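Local coordinates for ethanolamine utilization protein EutS (Streptococcus intermedius SK54 = ATCC 27335, PDB 6XPJ) that forms hexameric shell tiles of the bacterial microcompartment that encloses choline degradation, as a minor component with a circularly permuted BMC domain, at the interface of chains A and B. Residues are numbered along the deposited sequence; one frame, centred on the assembly and turned at random. Chains: chain A/B, Ethanolamine utilization protein EutS.

Contact 1: the interface of chains A and B. Residues chain A 60, 102, 106-107; chain B 24, 26, 115-117.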
loop_
_atom_site.group_PDB
_atom_site.type_symbol
_atom_site.label_atom_id
_atom_site.label_comp_id
_atom_site.label_asym_id
_atom_site.label_seq_id
_atom_site.Cartn_x
_atom_site.Cartn_y
_atom_site.Cartn_z
ATOM N N ILE A 60 -20.685 3.738 -4.836
ATOM C CA ILE A 60 -21.470 4.523 -5.823
ATOM C C ILE A 60 -21.719 3.623 -7.029
ATOM O O ILE A 60 -22.843 3.561 -7.511
ATOM C CB ILE A 60 -20.730 5.812 -6.195
ATOM C CG1 ILE A 60 -20.515 6.699 -4.986
ATOM C CG2 ILE A 60 -21.413 6.555 -7.318
ATOM C CD1 ILE A 60 -19.582 7.861 -5.276
ATOM N N TYR A 102 -22.273 7.321 -16.050
ATOM C CA TYR A 102 -22.422 8.217 -14.882
ATOM C C TYR A 102 -21.046 8.732 -14.449
ATOM O O TYR A 102 -20.847 9.954 -14.207
ATOM C CB TYR A 102 -23.138 7.536 -13.705
ATOM C CG TYR A 102 -23.160 8.429 -12.488
ATOM C CD1 TYR A 102 -24.126 9.400 -12.380
ATOM C CD2 TYR A 102 -22.139 8.431 -11.538
ATOM C CE1 TYR A 102 -24.156 10.287 -11.323
ATOM C CE2 TYR A 102 -22.128 9.345 -10.497
ATOM C CZ TYR A 102 -23.128 10.299 -10.404
ATOM O OH TYR A 102 -23.132 11.195 -9.378
ATOM N N SER A 106 -21.075 12.555 -15.223
ATOM C CA SER A 106 -21.465 13.259 -13.970
ATOM C C SER A 106 -20.296 13.483 -13.015
ATOM O O SER A 106 -20.272 14.528 -12.364
ATOM C CB SER A 106 -22.597 12.561 -13.301
ATOM O OG SER A 106 -23.714 12.577 -14.160
ATOM N N LEU A 107 -19.361 12.545 -12.890
ATOM C CA LEU A 107 -18.245 12.675 -11.934
ATOM C C LEU A 107 -16.996 13.250 -12.599
ATOM O O LEU A 107 -16.071 13.597 -11.843
ATOM C CB LEU A 107 -17.927 11.317 -11.310
ATOM C CG LEU A 107 -19.019 10.701 -10.453
ATOM C CD1 LEU A 107 -18.462 9.475 -9.734
ATOM C CD2 LEU A 107 -19.589 11.707 -9.451
ATOM N N LEU B 24 -13.379 12.958 -3.192
ATOM C CA LEU B 24 -14.797 12.570 -3.322
ATOM C C LEU B 24 -15.573 13.227 -2.204
ATOM O O LEU B 24 -15.177 13.095 -1.062
ATOM C CB LEU B 24 -14.932 11.048 -3.268
ATOM C CG LEU B 24 -16.339 10.523 -3.516
ATOM C CD1 LEU B 24 -16.707 10.701 -4.993
ATOM C CD2 LEU B 24 -16.439 9.085 -3.094
ATOM N N HIS B 26 -19.578 13.139 -1.893
ATOM C CA HIS B 26 -20.646 12.566 -2.738
ATOM C C HIS B 26 -21.861 12.216 -1.907
ATOM O O HIS B 26 -21.712 11.636 -0.802
ATOM C CB HIS B 26 -20.131 11.335 -3.470
ATOM C CG HIS B 26 -21.121 10.807 -4.455
ATOM N ND1 HIS B 26 -21.150 11.261 -5.750
ATOM C CD2 HIS B 26 -22.108 9.896 -4.333
ATOM C CE1 HIS B 26 -22.105 10.615 -6.393
ATOM N NE2 HIS B 26 -22.730 9.798 -5.551
ATOM N N THR B 115 -20.767 16.003 -5.565
ATOM C CA THR B 115 -21.408 15.170 -6.605
ATOM C C THR B 115 -22.577 14.392 -6.033
ATOM O O THR B 115 -22.661 14.191 -4.803
ATOM C CB THR B 115 -20.394 14.247 -7.281
ATOM O OG1 THR B 115 -19.710 13.496 -6.292
ATOM C CG2 THR B 115 -19.384 14.995 -8.123
ATOM N N LYS B 116 -23.518 14.011 -6.908
ATOM C CA LYS B 116 -24.799 13.442 -6.469
ATOM C C LYS B 116 -25.189 12.289 -7.394
ATOM O O LYS B 116 -25.068 12.439 -8.598
ATOM C CB LYS B 116 -25.860 14.547 -6.445
ATOM C CG LYS B 116 -27.260 14.145 -5.996
ATOM C CD LYS B 116 -28.139 15.373 -5.769
ATOM C CE LYS B 116 -29.423 15.111 -5.005
ATOM N NZ LYS B 116 -30.096 16.387 -4.642
ATOM N N SER B 117 -25.673 11.203 -6.825
ATOM C CA SER B 117 -26.252 10.050 -7.559
ATOM C C SER B 117 -27.521 9.604 -6.842
ATOM O O SER B 117 -27.945 10.171 -5.828
ATOM C CB SER B 117 -25.249 8.921 -7.698
ATOM O OG SER B 117 -24.922 8.362 -6.436
ATOM O OXT SER B 117 -28.084 8.653 -7.354
HETATM O O HOH W 1 -24.836 5.809 -6.739
#
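B:His26 has CG anti to its backbone N (chi1 -174°), which sends the imidazole out from its strand toward chain A. A:Tyr102 also has CG anti to N (chi1 175°), and its phenol reaches the C-terminal tail of chain B. A:Ile60 has CG1 beside its backbone N, with the chain extended to CD1 (chi2 170°). It meets B:His26 tip to tip. The CD1 methyl lies over one face of the imidazole, 3.5 Å from the ring centroid, in a CH-pi contact offset toward the rim. CD1 also touches a methyl of B:Leu24.

The imidazole is held at both nitrogens within chain B. B:His26 ND1 hydrogen-bonds B:Thr115 OG1 at 2.7 Å, and its NE2 hydrogen-bonds B:Ser117 OG at 2.8 Å. These two bonds fix the ring's rotation and tie the tail to the strand. Which partner donates is not seen, nor is the tautomer. B:Ser117 OG also holds a water at 2.6 Å, and that water reaches the A:Ile60 backbone O.

A:Tyr102 OH donates to the backbone O of B:Lys116 at 2.4 Å, an unusually short bond. The oxygen lies in the plane of the phenol ring, but the hydroxyl sits above the carbonyl plane and off its lone pairs. The same hydroxyl lies at the imidazole edge, beside CE1. A:Leu107 crosses B:Thr115 at about a right angle; its CD2 presses on B:Thr115 CB at 3.4 Å, a tight contact.

In this part of the subunit interface of the BMC-domain hexamer, the C-terminal strand 115-116 and strand 21-28 of chain B pack against helix 58-68, helix 89-105 and the following loop of chain A.

Contact 2: the interface of chains A and B. Residues chain A 78-79; chain B 75, 77, 80, 82, 84.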
loop_
_atom_site.group_PDB
_atom_site.type_symbol
_atom_site.label_atom_id
_atom_site.label_comp_id
_atom_site.label_asym_id
_atom_site.label_seq_id
_atom_site.Cartn_x
_atom_site.Cartn_y
_atom_site.Cartn_z
ATOM N N ARG A 78 -14.657 -1.337 -0.543
ATOM C CA ARG A 78 -14.121 0.041 -0.438
ATOM C C ARG A 78 -12.645 0.030 -0.036
ATOM O O ARG A 78 -12.010 1.111 -0.018
ATOM C CB ARG A 78 -14.959 0.844 0.552
ATOM C CG ARG A 78 -14.778 0.448 2.011
ATOM C CD ARG A 78 -15.494 1.428 2.915
ATOM N NE ARG A 78 -15.295 1.154 4.343
ATOM C CZ ARG A 78 -14.250 1.534 5.064
ATOM N NH1 ARG A 78 -13.235 2.210 4.537
ATOM N NH2 ARG A 78 -14.198 1.190 6.342
ATOM N N PHE A 79 -12.102 -1.128 0.330
ATOM C CA PHE A 79 -10.682 -1.287 0.718
ATOM C C PHE A 79 -9.824 -1.441 -0.539
ATOM O O PHE A 79 -8.669 -0.958 -0.518
ATOM C CB PHE A 79 -10.540 -2.450 1.705
ATOM C CG PHE A 79 -11.416 -2.274 2.911
ATOM C CD1 PHE A 79 -11.046 -1.391 3.917
ATOM C CD2 PHE A 79 -12.646 -2.911 2.985
ATOM C CE1 PHE A 79 -11.880 -1.194 5.010
ATOM C CE2 PHE A 79 -13.477 -2.691 4.067
ATOM C CZ PHE A 79 -13.095 -1.815 5.060
ATOM N N PHE B 75 -19.324 5.288 9.497
ATOM C CA PHE B 75 -17.972 4.893 9.942
ATOM C C PHE B 75 -16.991 6.017 9.641
ATOM O O PHE B 75 -17.243 6.873 8.767
ATOM C CB PHE B 75 -17.523 3.583 9.287
ATOM C CG PHE B 75 -17.234 3.722 7.825
ATOM C CD1 PHE B 75 -16.051 4.294 7.386
ATOM C CD2 PHE B 75 -18.127 3.236 6.885
ATOM C CE1 PHE B 75 -15.822 4.469 6.035
ATOM C CE2 PHE B 75 -17.873 3.373 5.536
ATOM C CZ PHE B 75 -16.731 4.007 5.115
ATOM N N ASP B 77 -12.855 6.101 9.032
ATOM C CA ASP B 77 -11.755 5.158 8.766
ATOM C C ASP B 77 -10.460 5.938 8.540
ATOM O O ASP B 77 -10.210 6.435 7.423
ATOM C CB ASP B 77 -12.107 4.219 7.614
ATOM C CG ASP B 77 -11.150 3.050 7.528
ATOM O OD1 ASP B 77 -9.969 3.250 7.876
ATOM O OD2 ASP B 77 -11.565 1.955 7.074
ATOM N N THR B 80 -8.012 4.093 5.778
ATOM C CA THR B 80 -8.286 4.304 4.339
ATOM C C THR B 80 -8.505 5.786 4.022
ATOM O O THR B 80 -8.479 6.110 2.839
ATOM C CB THR B 80 -9.519 3.500 3.914
ATOM O OG1 THR B 80 -10.662 3.989 4.587
ATOM C CG2 THR B 80 -9.384 2.028 4.225
ATOM N N SER B 82 -11.438 7.605 4.851
ATOM C CA SER B 82 -12.819 7.530 4.329
ATOM C C SER B 82 -13.792 7.843 5.447
ATOM O O SER B 82 -13.559 7.457 6.604
ATOM C CB SER B 82 -13.099 6.131 3.819
ATOM O OG SER B 82 -12.056 5.643 2.981
ATOM N N MET B 84 -18.223 7.797 5.884
ATOM C CA MET B 84 -19.590 7.680 5.355
ATOM C C MET B 84 -20.539 8.072 6.468
ATOM O O MET B 84 -20.275 7.759 7.640
ATOM C CB MET B 84 -19.876 6.286 4.785
ATOM C CG MET B 84 -19.125 6.076 3.476
ATOM S SD MET B 84 -19.682 4.624 2.550
ATOM C CE MET B 84 -18.207 4.219 1.625
HETATM O O HOH W 2 -12.799 3.170 1.832
#
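The charged contact is a salt bridge between A:Arg78 and B:Asp77. With CG between its backbone N and carbonyl carbon (chi1 71°) and an extended chain to NE, A:Arg78 reaches across to chain B. The guanidinium approaches end-on, and both terminal nitrogens donate to one carboxylate oxygen. A:Arg78 NH2 lies 2.8 Å from B:Asp77 OD2, on that oxygen's anti lone pair. A:Arg78 NH1 bonds B:Asp77 OD2 as well, at 3.0 Å, but from above the carboxylate plane. The two flat groups stand almost perpendicular, 85° apart. The backbone N of B:Thr80 donates to B:Asp77 OD1 at 3.0 Å, helping to set the carboxylate.

The guanidinium stacks nearly parallel to the B:Phe75 ring, 13° apart, with A:Arg78 CZ 3.5 Å from CE1. A:Phe79 brings its CZ over the rim of the opposite face, its ring tilted rather than stacked, so both faces are covered. This may stabilise the charge.

Other polar contacts hold NH1. It donates weakly to B:Thr80 OG1, which also hydrogen-bonds B:Ser82 OG at 2.7 Å. A water 2.9 Å from NH1 links it to the A:Arg78 backbone O and to B:Ser82 OG.

Apolar packing adds B:Thr80 CG2 against A:Phe79 CD1 at 3.8 Å, and B:Met84 CE lies near A:Arg78 CD.

In this part of the hexamer's subunit interface, the loop after strand 72-77 of chain A meets strands 75-77 and 82-87 of chain B and their turn.

The C-alpha centres of contact 1 and contact 2 are about 17 Å apart, and both belong to one interface between neighbouring subunits. They share no residues. In contact 1 chain A offers two helices and the loop after the second, and chain B a strand with its C-terminal tail. In contact 2 chain A offers a loop and chain B the hairpin of strands 75-77 and 82-87. The chains meet through different surfaces, so each subunit can present one face to each neighbour, as expected of a ring. A patch of mixed apolar packing and hydrogen bonding and a charged one probably help to hold the hexamer.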